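Local coordinates for protein 3' terminal uridylyl transferase (Trypanosoma brucei, PDB 5HZD) that adds uridine nucleotides from UTP to the 3' ends of guide RNAs, ribosomal RNAs and some messenger RNAs during mitochondrial RNA editing, at residues G293-T298 / D467-N472; K46-W51 / F402-S407; Q230-R235 / S241-S246; D9-A14 / E28-L33; E165-S168 / P173-K176. One frame throughout, in Å; residues are numbered along the deposited sequence.

Contact 1. Residues G293-T298 / D467-N472; sequences GIRNST and DPYEEN
Asn296, on a turn of helix 292-304, and Tyr469, in an irregular loop, mark the closest backbone approach of 293-298 and 467-472, with 8.0 Å between their CA atoms. Side chains bridge this gap. Arg295 lies flat on one face of the Tyr469 ring: its CD stands 3.6 Å from the ring centroid, nearly on the normal, and NE comes to 3.3 Å from CE1. Guanidinium and ring planes differ by 13°. With CG anti to the backbone N (chi1 -161°), the chain runs extended to NE and carries the guanidinium across the ring, while Pro468 CB touches the other face near its rim. Asn296 comes in at the ring edge, its amide almost coplanar with it and OD1 3.2 Å from Tyr469 CD2. Two waters join this amide to the Asp467 carboxylate, one from OD1 to OD1 and one from ND2 to OD2. Asp467 OD1 also accepts from Tyr469 N, an Asx turn, and from Glu470 N, which extends it to an Asx motif within the proposed nucleotide recognition motif. Residues 293-297 bind UTP. Arg295 NE is hydrogen-bonded to Ile361 O and Tyr469 OH to Pro358 O, while Tyr337 of helix 336-349 touches Asn296, Asp467 and Pro468.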
# COMPACT_ATOMS: atom_id res chain seq x y z
N GLY A 293 9.37 0.94 -3.31
CA GLY A 293 8.15 0.37 -2.78
C GLY A 293 7.97 -1.10 -3.12
O GLY A 293 7.33 -1.85 -2.38
N ILE A 294 8.51 -1.52 -4.25
CA ILE A 294 8.50 -2.94 -4.61
C ILE A 294 9.20 -3.78 -3.55
O ILE A 294 8.67 -4.80 -3.09
CB ILE A 294 9.18 -3.17 -5.97
CG1 ILE A 294 8.46 -2.37 -7.06
CG2 ILE A 294 9.19 -4.64 -6.32
CD1 ILE A 294 9.30 -2.22 -8.34
N ARG A 295 10.39 -3.35 -3.17
CA ARG A 295 11.18 -4.09 -2.19
C ARG A 295 10.46 -4.11 -0.84
O ARG A 295 10.43 -5.17 -0.18
CB ARG A 295 12.55 -3.45 -2.05
CG ARG A 295 13.56 -4.40 -1.42
CD ARG A 295 14.88 -3.69 -1.22
NE ARG A 295 15.96 -4.59 -0.87
CZ ARG A 295 17.17 -4.15 -0.56
NH1 ARG A 295 17.40 -2.83 -0.59
NH2 ARG A 295 18.14 -5.02 -0.24
N ASN A 296 9.89 -2.97 -0.44
CA ASN A 296 9.18 -2.89 0.84
C ASN A 296 8.02 -3.89 0.84
O ASN A 296 7.83 -4.64 1.80
CB ASN A 296 8.60 -1.50 1.06
CG ASN A 296 9.64 -0.48 1.42
OD1 ASN A 296 10.83 -0.77 1.46
ND2 ASN A 296 9.19 0.74 1.69
N SER A 297 7.24 -3.92 -0.24
CA SER A 297 6.06 -4.79 -0.28
C SER A 297 6.48 -6.27 -0.29
O SER A 297 5.82 -7.12 0.31
CB SER A 297 5.20 -4.49 -1.52
OG SER A 297 4.68 -3.17 -1.46
N THR A 298 7.59 -6.58 -0.95
CA THR A 298 8.05 -7.94 -1.06
C THR A 298 8.56 -8.43 0.31
O THR A 298 8.31 -9.57 0.70
CB THR A 298 9.14 -8.03 -2.13
OG1 THR A 298 8.59 -7.58 -3.38
CG2 THR A 298 9.63 -9.45 -2.28
N ASP A 467 13.34 2.15 9.86
CA ASP A 467 12.96 1.80 8.50
C ASP A 467 13.91 0.71 7.97
O ASP A 467 15.14 0.84 8.08
CB ASP A 467 13.03 3.02 7.58
CG ASP A 467 12.51 2.74 6.20
OD1 ASP A 467 13.23 2.11 5.42
OD2 ASP A 467 11.39 3.16 5.90
N PRO A 468 13.35 -0.38 7.42
CA PRO A 468 14.20 -1.50 7.00
C PRO A 468 15.28 -1.14 5.96
O PRO A 468 16.38 -1.68 6.05
CB PRO A 468 13.19 -2.47 6.39
CG PRO A 468 11.97 -2.26 7.22
CD PRO A 468 11.93 -0.75 7.43
N TYR A 469 14.97 -0.25 5.02
CA TYR A 469 15.93 0.01 3.92
C TYR A 469 16.52 1.41 3.88
O TYR A 469 17.52 1.64 3.19
CB TYR A 469 15.30 -0.35 2.57
CG TYR A 469 14.93 -1.82 2.46
CD1 TYR A 469 15.92 -2.82 2.48
CD2 TYR A 469 13.60 -2.20 2.36
CE1 TYR A 469 15.59 -4.16 2.40
CE2 TYR A 469 13.26 -3.54 2.28
CZ TYR A 469 14.25 -4.50 2.31
OH TYR A 469 13.90 -5.81 2.21
N GLU A 470 15.94 2.34 4.62
CA GLU A 470 16.58 3.65 4.76
C GLU A 470 17.30 3.79 6.11
O GLU A 470 16.65 3.95 7.15
CB GLU A 470 15.54 4.75 4.57
CG GLU A 470 16.14 6.15 4.59
CD GLU A 470 15.29 7.17 3.85
OE1 GLU A 470 15.40 8.37 4.16
OE2 GLU A 470 14.52 6.76 2.94
N GLU A 471 18.62 3.77 6.11
CA GLU A 471 19.31 3.95 7.39
C GLU A 471 19.11 5.35 7.96
O GLU A 471 18.92 6.34 7.24
CB GLU A 471 20.80 3.59 7.33
CG GLU A 471 21.38 3.21 8.69
CD GLU A 471 22.89 3.04 8.66
OE1 GLU A 471 23.53 3.04 9.74
OE2 GLU A 471 23.45 2.90 7.55
N ASN A 472 19.10 5.38 9.28
CA ASN A 472 18.92 6.59 10.05
C ASN A 472 17.61 7.30 9.85
O ASN A 472 17.54 8.50 10.06
CB ASN A 472 20.09 7.56 9.85
CG ASN A 472 20.26 8.47 11.04
OD1 ASN A 472 19.95 8.08 12.17
ND2 ASN A 472 20.73 9.69 10.81
O HOH W 1 11.99 0.14 4.06
O HOH W 2 11.04 2.95 2.92

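Contact 2. Residues K46-W51 / F402-S407; sequences KLNPVW and FFYFYS
An offset aromatic stack joins Trp51, at the start of helix 51-57 just past the turn after helix 37-47, to helix 385-409, far from the annotated sites. Trp51 and Tyr404 meet face to face: the five-membered ring of the indole and the phenol ring have centroids 4.0 Å apart and planes 17° from parallel. The closest atoms are Trp51 CE2 and Tyr404 CD1, at 3.5 Å, with Tyr404 CD1 displaced toward the rim of the indole. The two side chains run past each other in opposite directions; with CG trans to its own backbone N in both (chi1 -165° for Trp51, -173° for Tyr404), the rings extend from their backbones and overlap. Asn48 approaches the hydroxyl end of Tyr404 near the ring plane, but the modelled separation is too short to be trusted and its nature is doubtful. Behind Tyr404, Ser407 OG bonds to Phe403 O at 2.8 Å, returning to the preceding turn of its helix; Ser407 N reaches the same oxygen from the opposite face of the carbonyl plane. Trp51 also touches Val400 of helix 385-409 and Leu495 of helix 481-497, while Leu47 leans on Leu496. Phe403 packs against Leu495 too, placing helix 481-497 beside both partners, and Phe402 faces helix 336-349.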
# COMPACT_ATOMS: atom_id res chain seq x y z
N LYS A 46 -4.04 -2.44 36.51
CA LYS A 46 -4.72 -3.32 37.47
C LYS A 46 -4.71 -4.75 36.94
O LYS A 46 -4.60 -5.72 37.71
CB LYS A 46 -6.15 -2.87 37.72
CG LYS A 46 -6.27 -1.45 38.21
CD LYS A 46 -5.51 -1.24 39.52
CE LYS A 46 -5.03 0.20 39.65
NZ LYS A 46 -3.96 0.51 38.64
N LEU A 47 -4.81 -4.89 35.63
CA LEU A 47 -4.87 -6.20 34.98
C LEU A 47 -3.52 -6.91 34.93
O LEU A 47 -3.46 -8.14 34.93
CB LEU A 47 -5.51 -6.07 33.59
CG LEU A 47 -7.03 -5.88 33.72
CD1 LEU A 47 -7.64 -5.31 32.45
CD2 LEU A 47 -7.71 -7.20 34.06
N ASN A 48 -2.44 -6.14 34.90
CA ASN A 48 -1.12 -6.73 34.72
C ASN A 48 -0.71 -7.81 35.76
O ASN A 48 -0.30 -8.91 35.38
CB ASN A 48 -0.05 -5.63 34.57
CG ASN A 48 1.19 -6.13 33.88
OD1 ASN A 48 1.11 -6.96 32.97
ND2 ASN A 48 2.34 -5.66 34.32
N PRO A 49 -0.85 -7.54 37.06
CA PRO A 49 -0.46 -8.61 38.00
C PRO A 49 -1.35 -9.85 37.94
O PRO A 49 -0.98 -10.88 38.50
CB PRO A 49 -0.61 -7.94 39.37
CG PRO A 49 -1.58 -6.85 39.15
CD PRO A 49 -1.30 -6.33 37.78
N VAL A 50 -2.50 -9.75 37.27
CA VAL A 50 -3.42 -10.88 37.15
C VAL A 50 -3.65 -11.24 35.68
O VAL A 50 -4.68 -11.82 35.32
CB VAL A 50 -4.79 -10.59 37.84
CG1 VAL A 50 -4.61 -10.38 39.34
CG2 VAL A 50 -5.50 -9.40 37.17
N TRP A 51 -2.67 -10.93 34.84
CA TRP A 51 -2.84 -11.12 33.40
C TRP A 51 -3.20 -12.54 32.96
O TRP A 51 -4.13 -12.71 32.17
CB TRP A 51 -1.62 -10.63 32.60
CG TRP A 51 -1.95 -10.49 31.15
CD1 TRP A 51 -1.37 -11.14 30.09
CD2 TRP A 51 -2.96 -9.64 30.59
NE1 TRP A 51 -1.95 -10.74 28.91
CE2 TRP A 51 -2.94 -9.83 29.19
CE3 TRP A 51 -3.88 -8.74 31.13
CZ2 TRP A 51 -3.79 -9.14 28.34
CZ3 TRP A 51 -4.73 -8.06 30.29
CH2 TRP A 51 -4.68 -8.27 28.90
N PHE A 402 -0.34 -8.52 21.05
CA PHE A 402 0.31 -7.35 20.43
C PHE A 402 0.09 -6.12 21.32
O PHE A 402 1.02 -5.37 21.63
CB PHE A 402 -0.28 -7.13 19.02
CG PHE A 402 0.05 -5.78 18.40
CD1 PHE A 402 -0.77 -4.68 18.61
CD2 PHE A 402 1.15 -5.64 17.57
CE1 PHE A 402 -0.50 -3.44 18.04
CE2 PHE A 402 1.43 -4.43 16.97
CZ PHE A 402 0.60 -3.33 17.20
N PHE A 403 -1.15 -5.92 21.75
CA PHE A 403 -1.46 -4.75 22.58
C PHE A 403 -0.81 -4.90 23.95
O PHE A 403 -0.32 -3.92 24.51
CB PHE A 403 -2.98 -4.55 22.68
CG PHE A 403 -3.57 -4.00 21.42
CD1 PHE A 403 -3.39 -2.66 21.10
CD2 PHE A 403 -4.27 -4.82 20.53
CE1 PHE A 403 -3.94 -2.14 19.93
CE2 PHE A 403 -4.80 -4.30 19.36
CZ PHE A 403 -4.64 -2.97 19.06
N TYR A 404 -0.79 -6.12 24.50
CA TYR A 404 -0.06 -6.31 25.75
C TYR A 404 1.45 -6.04 25.61
O TYR A 404 2.04 -5.36 26.48
CB TYR A 404 -0.33 -7.71 26.33
CG TYR A 404 0.27 -7.89 27.71
CD1 TYR A 404 -0.42 -7.48 28.84
CD2 TYR A 404 1.52 -8.46 27.86
CE1 TYR A 404 0.14 -7.65 30.10
CE2 TYR A 404 2.09 -8.62 29.09
CZ TYR A 404 1.39 -8.23 30.21
OH TYR A 404 1.97 -8.40 31.45
N PHE A 405 2.06 -6.57 24.55
CA PHE A 405 3.50 -6.39 24.31
C PHE A 405 3.86 -4.91 24.27
O PHE A 405 4.81 -4.48 24.94
CB PHE A 405 3.87 -7.09 22.99
CG PHE A 405 5.32 -6.99 22.64
CD1 PHE A 405 6.27 -7.75 23.32
CD2 PHE A 405 5.75 -6.14 21.64
CE1 PHE A 405 7.65 -7.67 23.01
CE2 PHE A 405 7.13 -6.06 21.31
CZ PHE A 405 8.07 -6.82 21.98
N TYR A 406 3.08 -4.13 23.53
CA TYR A 406 3.46 -2.73 23.40
C TYR A 406 3.02 -1.87 24.56
O TYR A 406 3.51 -0.75 24.73
CB TYR A 406 3.02 -2.17 22.04
CG TYR A 406 3.89 -2.71 20.93
CD1 TYR A 406 5.26 -2.42 20.90
CD2 TYR A 406 3.36 -3.53 19.92
CE1 TYR A 406 6.08 -2.91 19.90
CE2 TYR A 406 4.18 -4.02 18.89
CZ TYR A 406 5.53 -3.70 18.90
OH TYR A 406 6.36 -4.18 17.91
N SER A 407 2.10 -2.38 25.37
CA SER A 407 1.70 -1.62 26.54
C SER A 407 2.60 -1.90 27.76
O SER A 407 2.82 -1.00 28.58
CB SER A 407 0.21 -1.91 26.90
OG SER A 407 -0.71 -1.47 25.90

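Contact 3. Residues Q230-R235 / S241-S246; sequences QVWWNR and SATLES
Trp232 lies across Ser241 and reaches Thr243 on the neighbouring strand. Ser241 CB sits beneath the six-membered ring, 3.5 Å from its centroid and 19° off the normal, a CH-pi contact. At the far end of the indole, Thr243 OG1 meets the ring edge, in plane, 3.5 Å from Trp232 CZ3. The indole gets there because CG is tucked between the backbone N and the carbonyl carbon (chi1 67°), which turns the ring back over the adjacent strand. On the other face of the sheet Val231 CG2 meets Ala242 CB at 4.1 Å, a light apolar touch in the non-hydrogen-bonded pair.

Beneath these side chains, the backbones pair at Gln230 with Thr243 and at Trp232 with Ser241, each by two reciprocal hydrogen bonds. The shortest, Ser241 N to Trp232 O and Thr243 N to Gln230 O, are both 2.8 Å. Between these pairs, Ala242 CA and Val231 CA make CA-H...O contacts with Gln230 O and Ser241 O. A water donates to Trp232 O and also bonds Ser241 OG. Farther out, Thr243 OG1 is hydrogen-bonded to Ser198 OG, while Val231 touches Glu216 of helix 209-223. The strands, at 173°, form an antiparallel beta hairpin at one edge of a four-stranded sheet: strand 228-233 is outermost, and strand 239-244 pairs on its other side with 198-203.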
# COMPACT_ATOMS: atom_id res chain seq x y z
N GLN A 230 -13.35 -7.86 -34.82
CA GLN A 230 -14.23 -7.25 -35.79
C GLN A 230 -13.76 -5.81 -35.99
O GLN A 230 -13.35 -5.16 -35.03
CB GLN A 230 -15.65 -7.23 -35.25
CG GLN A 230 -16.64 -6.61 -36.20
CD GLN A 230 -18.04 -6.58 -35.64
OE1 GLN A 230 -18.26 -6.53 -34.43
NE2 GLN A 230 -19.01 -6.61 -36.53
N VAL A 231 -13.78 -5.36 -37.23
CA VAL A 231 -13.47 -3.98 -37.55
C VAL A 231 -14.54 -3.49 -38.50
O VAL A 231 -14.91 -4.21 -39.44
CB VAL A 231 -12.12 -3.88 -38.27
CG1 VAL A 231 -11.96 -2.52 -38.88
CG2 VAL A 231 -10.99 -4.17 -37.29
N TRP A 232 -15.07 -2.28 -38.27
CA TRP A 232 -16.08 -1.72 -39.18
C TRP A 232 -16.04 -0.19 -39.31
O TRP A 232 -15.62 0.51 -38.39
CB TRP A 232 -17.47 -2.22 -38.81
CG TRP A 232 -18.04 -1.76 -37.48
CD1 TRP A 232 -19.02 -0.83 -37.31
CD2 TRP A 232 -17.71 -2.25 -36.16
NE1 TRP A 232 -19.32 -0.69 -35.97
CE2 TRP A 232 -18.53 -1.55 -35.24
CE3 TRP A 232 -16.81 -3.20 -35.66
CZ2 TRP A 232 -18.46 -1.76 -33.86
CZ3 TRP A 232 -16.74 -3.41 -34.28
CH2 TRP A 232 -17.56 -2.68 -33.39
N TRP A 233 -16.48 0.32 -40.45
CA TRP A 233 -16.42 1.75 -40.73
C TRP A 233 -17.80 2.38 -40.86
O TRP A 233 -18.76 1.73 -41.28
CB TRP A 233 -15.66 2.00 -42.03
CG TRP A 233 -14.20 1.73 -41.94
CD1 TRP A 233 -13.58 0.52 -42.03
CD2 TRP A 233 -13.17 2.70 -41.75
NE1 TRP A 233 -12.22 0.67 -41.88
CE2 TRP A 233 -11.94 2.01 -41.72
CE3 TRP A 233 -13.18 4.09 -41.58
CZ2 TRP A 233 -10.72 2.66 -41.54
CZ3 TRP A 233 -11.96 4.74 -41.41
CH2 TRP A 233 -10.75 4.03 -41.38
N ASN A 234 -17.90 3.67 -40.53
CA ASN A 234 -19.16 4.37 -40.76
C ASN A 234 -19.34 4.80 -42.22
O ASN A 234 -18.45 4.62 -43.06
CB ASN A 234 -19.37 5.53 -39.78
CG ASN A 234 -18.45 6.70 -40.04
OD1 ASN A 234 -17.51 6.62 -40.83
ND2 ASN A 234 -18.73 7.83 -39.39
N ARG A 235 -20.50 5.37 -42.53
CA ARG A 235 -20.91 5.54 -43.92
C ARG A 235 -20.01 6.57 -44.59
O ARG A 235 -19.76 6.51 -45.79
CB ARG A 235 -22.39 5.98 -44.03
CG ARG A 235 -23.48 5.07 -43.35
CD ARG A 235 -22.94 3.83 -42.61
NE ARG A 235 -23.30 3.71 -41.19
CZ ARG A 235 -23.12 4.65 -40.25
NH1 ARG A 235 -22.60 5.83 -40.54
NH2 ARG A 235 -23.49 4.40 -39.00
N SER A 241 -14.51 1.54 -36.01
CA SER A 241 -14.63 0.88 -34.72
C SER A 241 -13.96 -0.48 -34.79
O SER A 241 -13.89 -1.08 -35.86
CB SER A 241 -16.09 0.70 -34.34
OG SER A 241 -16.79 1.93 -34.38
N ALA A 242 -13.49 -0.97 -33.66
CA ALA A 242 -12.83 -2.27 -33.63
C ALA A 242 -13.15 -2.95 -32.31
O ALA A 242 -13.07 -2.33 -31.23
CB ALA A 242 -11.33 -2.12 -33.78
N THR A 243 -13.49 -4.23 -32.40
CA THR A 243 -13.63 -5.07 -31.22
C THR A 243 -12.43 -6.00 -31.16
O THR A 243 -12.13 -6.71 -32.12
CB THR A 243 -14.92 -5.89 -31.28
OG1 THR A 243 -16.03 -5.00 -31.26
CG2 THR A 243 -15.01 -6.82 -30.07
N LEU A 244 -11.76 -6.00 -30.02
CA LEU A 244 -10.54 -6.76 -29.86
C LEU A 244 -10.87 -7.96 -28.99
O LEU A 244 -11.93 -8.01 -28.39
CB LEU A 244 -9.46 -5.90 -29.19
CG LEU A 244 -8.94 -4.72 -30.03
CD1 LEU A 244 -8.64 -5.15 -31.47
CD2 LEU A 244 -9.88 -3.53 -30.02
N GLU A 245 -9.94 -8.91 -28.90
CA GLU A 245 -10.22 -10.19 -28.22
C GLU A 245 -10.30 -10.04 -26.70
O GLU A 245 -10.87 -10.90 -26.01
CB GLU A 245 -9.16 -11.23 -28.59
CG GLU A 245 -7.78 -10.94 -28.05
CD GLU A 245 -6.73 -11.93 -28.54
OE1 GLU A 245 -5.53 -11.61 -28.46
OE2 GLU A 245 -7.12 -13.02 -29.01
N SER A 246 -9.74 -8.95 -26.18
CA SER A 246 -9.69 -8.73 -24.74
C SER A 246 -9.59 -7.24 -24.47
O SER A 246 -9.32 -6.46 -25.37
CB SER A 246 -8.49 -9.44 -24.13
OG SER A 246 -7.28 -8.78 -24.48
O HOH W 3 -17.53 2.74 -37.02

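Contact 4. Residues D9-A14 / E28-L33; sequences DACPHA and EHHADL. With ZN (zinc ion), chain B.
The zinc ion takes its bonds from both segments: Cys11 SG at 2.4 Å and His30 NE2 at 2.2 Å, with Cys8 and His25 completing a Cys2His2 site. This is the atypical C2H2 zinc finger at the start of the chain, where Cys8 and Cys11 come from the loop between strands 6-7 and 15-16, and the histidines belong to the region of helix 19-30. The finger is needed for proper folding of the catalytic domain but is dispensable for uridylation of single-stranded RNA.

Around the metal, the His30 imidazole is held on several sides. Ala10 CB stands over the centre of one face, 3.4 Å from the ring centroid and only 7° off the normal, a CH-pi contact. Over the opposite face is CB of its own neighbour His29. These contacts, together with the metal bond, limit how the imidazole can turn. Beyond the finger, Thr482 of helix 481-497 touches Ala10 and His30, and its OG1 bonds Asp9 OD1. The sulfur of Cys11 is placed between the backbone N and the carbonyl carbon (chi1 66°), which swings it toward the zinc. As two ligands of one ion must be close, Cys11 SG lies in the plane of the imidazole at its metal-binding edge, 3.8 Å from His30 NE2.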
# COMPACT_ATOMS: atom_id res chain seq x y z
N ASP A 9 7.05 18.76 23.27
CA ASP A 9 6.56 19.02 21.91
C ASP A 9 5.26 19.85 21.90
O ASP A 9 4.69 20.07 20.83
CB ASP A 9 6.33 17.71 21.15
CG ASP A 9 5.21 16.87 21.75
OD1 ASP A 9 4.91 17.06 22.95
OD2 ASP A 9 4.65 16.02 21.00
N ALA A 10 4.81 20.30 23.06
CA ALA A 10 3.51 20.97 23.19
C ALA A 10 3.63 22.38 23.74
O ALA A 10 2.65 23.13 23.78
CB ALA A 10 2.57 20.15 24.08
N CYS A 11 4.81 22.74 24.20
CA CYS A 11 5.08 24.13 24.52
C CYS A 11 6.52 24.41 24.15
O CYS A 11 7.33 23.49 24.07
CB CYS A 11 4.76 24.45 25.97
SG CYS A 11 5.79 23.65 27.15
N PRO A 12 6.85 25.68 23.88
CA PRO A 12 8.16 25.92 23.26
C PRO A 12 9.29 26.09 24.27
O PRO A 12 10.43 26.24 23.85
CB PRO A 12 7.94 27.22 22.50
CG PRO A 12 6.93 27.95 23.32
CD PRO A 12 6.01 26.89 23.89
N HIS A 13 9.00 26.05 25.57
CA HIS A 13 9.98 26.46 26.57
C HIS A 13 10.46 25.38 27.54
O HIS A 13 11.42 25.59 28.28
CB HIS A 13 9.41 27.62 27.39
CG HIS A 13 8.16 27.26 28.13
ND1 HIS A 13 6.91 27.31 27.55
CD2 HIS A 13 7.97 26.83 29.40
CE1 HIS A 13 6.00 26.94 28.44
NE2 HIS A 13 6.62 26.64 29.57
N ALA A 14 9.80 24.23 27.56
CA ALA A 14 10.06 23.28 28.63
C ALA A 14 11.12 22.26 28.25
O ALA A 14 10.93 21.45 27.35
CB ALA A 14 8.76 22.59 29.06
N GLU A 28 1.19 16.65 33.67
CA GLU A 28 0.83 17.78 34.52
C GLU A 28 0.41 19.06 33.77
O GLU A 28 -0.49 19.78 34.19
CB GLU A 28 1.95 18.07 35.53
CG GLU A 28 2.23 16.86 36.45
CD GLU A 28 3.45 17.07 37.35
OE1 GLU A 28 3.61 16.28 38.31
OE2 GLU A 28 4.25 18.00 37.10
N HIS A 29 1.06 19.34 32.65
CA HIS A 29 0.78 20.57 31.92
C HIS A 29 -0.03 20.36 30.64
O HIS A 29 -0.63 21.30 30.11
CB HIS A 29 2.08 21.33 31.60
CG HIS A 29 2.68 22.00 32.80
ND1 HIS A 29 3.27 21.30 33.83
CD2 HIS A 29 2.78 23.31 33.13
CE1 HIS A 29 3.71 22.14 34.74
NE2 HIS A 29 3.42 23.37 34.34
N HIS A 30 -0.07 19.13 30.15
CA HIS A 30 -0.71 18.88 28.86
C HIS A 30 -1.74 17.79 28.90
O HIS A 30 -1.98 17.12 27.89
CB HIS A 30 0.31 18.60 27.78
CG HIS A 30 1.21 19.76 27.53
ND1 HIS A 30 0.72 21.01 27.19
CD2 HIS A 30 2.55 19.91 27.66
CE1 HIS A 30 1.72 21.86 27.08
NE2 HIS A 30 2.84 21.22 27.37
N ALA A 31 -2.38 17.63 30.05
CA ALA A 31 -3.38 16.56 30.15
C ALA A 31 -4.50 16.77 29.14
O ALA A 31 -5.09 15.80 28.67
CB ALA A 31 -3.92 16.43 31.55
N ASP A 32 -4.77 18.02 28.75
CA ASP A 32 -5.75 18.28 27.68
C ASP A 32 -5.41 17.61 26.35
O ASP A 32 -6.29 17.35 25.52
CB ASP A 32 -5.95 19.78 27.46
CG ASP A 32 -4.71 20.45 26.89
OD1 ASP A 32 -3.69 20.52 27.61
OD2 ASP A 32 -4.76 20.92 25.72
N LEU A 33 -4.13 17.32 26.13
CA LEU A 33 -3.70 16.74 24.88
C LEU A 33 -3.72 15.22 24.93
O LEU A 33 -3.72 14.55 23.90
CB LEU A 33 -2.29 17.24 24.53
CG LEU A 33 -2.26 18.75 24.27
CD1 LEU A 33 -0.85 19.16 23.91
CD2 LEU A 33 -3.23 19.09 23.14
ZN ZN B . 5.07 21.42 27.50

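Contact 5. Residues E165-S168 / P173-K176; sequences EPIS and PIIK
Backbone hydrogen bonds pair Glu165 with Lys176 and Ile167 with Ile174. Glu165 N reaches Lys176 O at 2.7 Å and Ile167 N reaches Ile174 O at 2.8 Å; the returning bond from Ile174 N to Ile167 O is longer, at 3.1 Å. Pro173, next along, offers no N-H, but its CA makes a CA-H...O contact with Ile167 O at 3.2 Å. The two strands run antiparallel at 161° as a beta hairpin in the palm domain, with 164-167 at one edge of a five-stranded mixed sheet and 174-177 next to strand 285-288.

Apolar contacts gather on the face that carries Glu165, Ile167, Ile174 and Lys176. Ile167 CD1 is the meeting point: it touches Ile174 CG1 at 3.9 Å and the aliphatic Lys176 CD at 3.6 Å. Ile167 reaches across because its CG1 points trans to the carbonyl carbon (chi1 -49°).

Charged ends turn elsewhere. Glu165 and Lys176 run side by side, yet OE2 and NZ remain 6.0 Å apart. Lys176 bends at its last two torsions and forms a salt bridge with Asp286, a residue probably important for catalysis, while Glu165 OE2 is hydrogen-bonded to His178 NE2.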
# COMPACT_ATOMS: atom_id res chain seq x y z
N GLU A 165 -4.79 13.10 -12.08
CA GLU A 165 -4.13 14.17 -11.33
C GLU A 165 -2.62 14.00 -11.44
O GLU A 165 -2.03 13.23 -10.70
CB GLU A 165 -4.55 14.14 -9.84
CG GLU A 165 -3.85 15.20 -8.97
CD GLU A 165 -4.16 15.12 -7.47
OE1 GLU A 165 -3.55 15.94 -6.71
OE2 GLU A 165 -4.99 14.29 -7.05
N PRO A 166 -1.98 14.73 -12.36
CA PRO A 166 -0.51 14.74 -12.41
C PRO A 166 0.02 15.50 -11.21
O PRO A 166 -0.44 16.61 -10.95
CB PRO A 166 -0.21 15.52 -13.69
CG PRO A 166 -1.45 16.37 -13.94
CD PRO A 166 -2.60 15.54 -13.42
N ILE A 167 0.93 14.90 -10.46
CA ILE A 167 1.58 15.60 -9.36
C ILE A 167 3.06 15.69 -9.64
O ILE A 167 3.85 14.93 -9.11
CB ILE A 167 1.32 14.86 -8.04
CG1 ILE A 167 -0.16 14.56 -7.91
CG2 ILE A 167 1.78 15.71 -6.84
CD1 ILE A 167 -0.50 13.79 -6.68
N SER A 168 3.44 16.62 -10.51
CA SER A 168 4.81 16.62 -11.05
C SER A 168 5.82 17.17 -10.06
O SER A 168 7.03 16.94 -10.20
CB SER A 168 4.84 17.42 -12.36
OG SER A 168 4.30 18.71 -12.16
N PRO A 173 7.45 12.74 -7.52
CA PRO A 173 6.38 13.03 -8.48
C PRO A 173 5.66 11.76 -8.91
O PRO A 173 6.27 10.72 -9.12
CB PRO A 173 7.14 13.60 -9.68
CG PRO A 173 8.42 14.15 -9.07
CD PRO A 173 8.77 13.12 -8.04
N ILE A 174 4.33 11.86 -9.02
CA ILE A 174 3.51 10.70 -9.36
C ILE A 174 2.34 11.16 -10.21
O ILE A 174 2.10 12.36 -10.37
CB ILE A 174 2.96 9.97 -8.12
CG1 ILE A 174 2.13 10.93 -7.26
CG2 ILE A 174 4.09 9.39 -7.28
CD1 ILE A 174 1.29 10.18 -6.19
N ILE A 175 1.63 10.19 -10.79
CA ILE A 175 0.33 10.43 -11.39
C ILE A 175 -0.70 9.70 -10.55
O ILE A 175 -0.56 8.52 -10.29
CB ILE A 175 0.25 9.85 -12.84
CG1 ILE A 175 1.25 10.59 -13.75
CG2 ILE A 175 -1.19 10.03 -13.38
CD1 ILE A 175 1.39 9.92 -15.13
N LYS A 176 -1.73 10.40 -10.11
CA LYS A 176 -2.82 9.75 -9.39
C LYS A 176 -4.00 9.64 -10.32
O LYS A 176 -4.38 10.62 -10.98
CB LYS A 176 -3.24 10.59 -8.17
CG LYS A 176 -2.26 10.45 -6.98
CD LYS A 176 -2.79 11.20 -5.75
CE LYS A 176 -3.90 10.42 -5.09
NZ LYS A 176 -3.28 9.29 -4.30

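How the contacts relate
Contacts 3 and 5 are partly buried hairpins held mainly by backbone hydrogen bonds, each at one edge of its own sheet; contacts 1, 2 and 4 are surface contacts made by side chains. Chemistry follows place: contact 1, in the UTP-binding region, uses an arginine laid over a tyrosine face, and waters, contact 2 an aromatic stack, contact 4 a metal. Contact 5 lies about 22 Å, centre to centre, from contact 1 and reaches toward aspartates probably involved in catalysis. Contacts 2 and 4 share a neighbour, helix 481-497, on the same side of the chain, while contact 3 lies opposite, about 69 Å from contact 4 between centres. Contacts 3 and 5 are nested within the loop closed by contact 2.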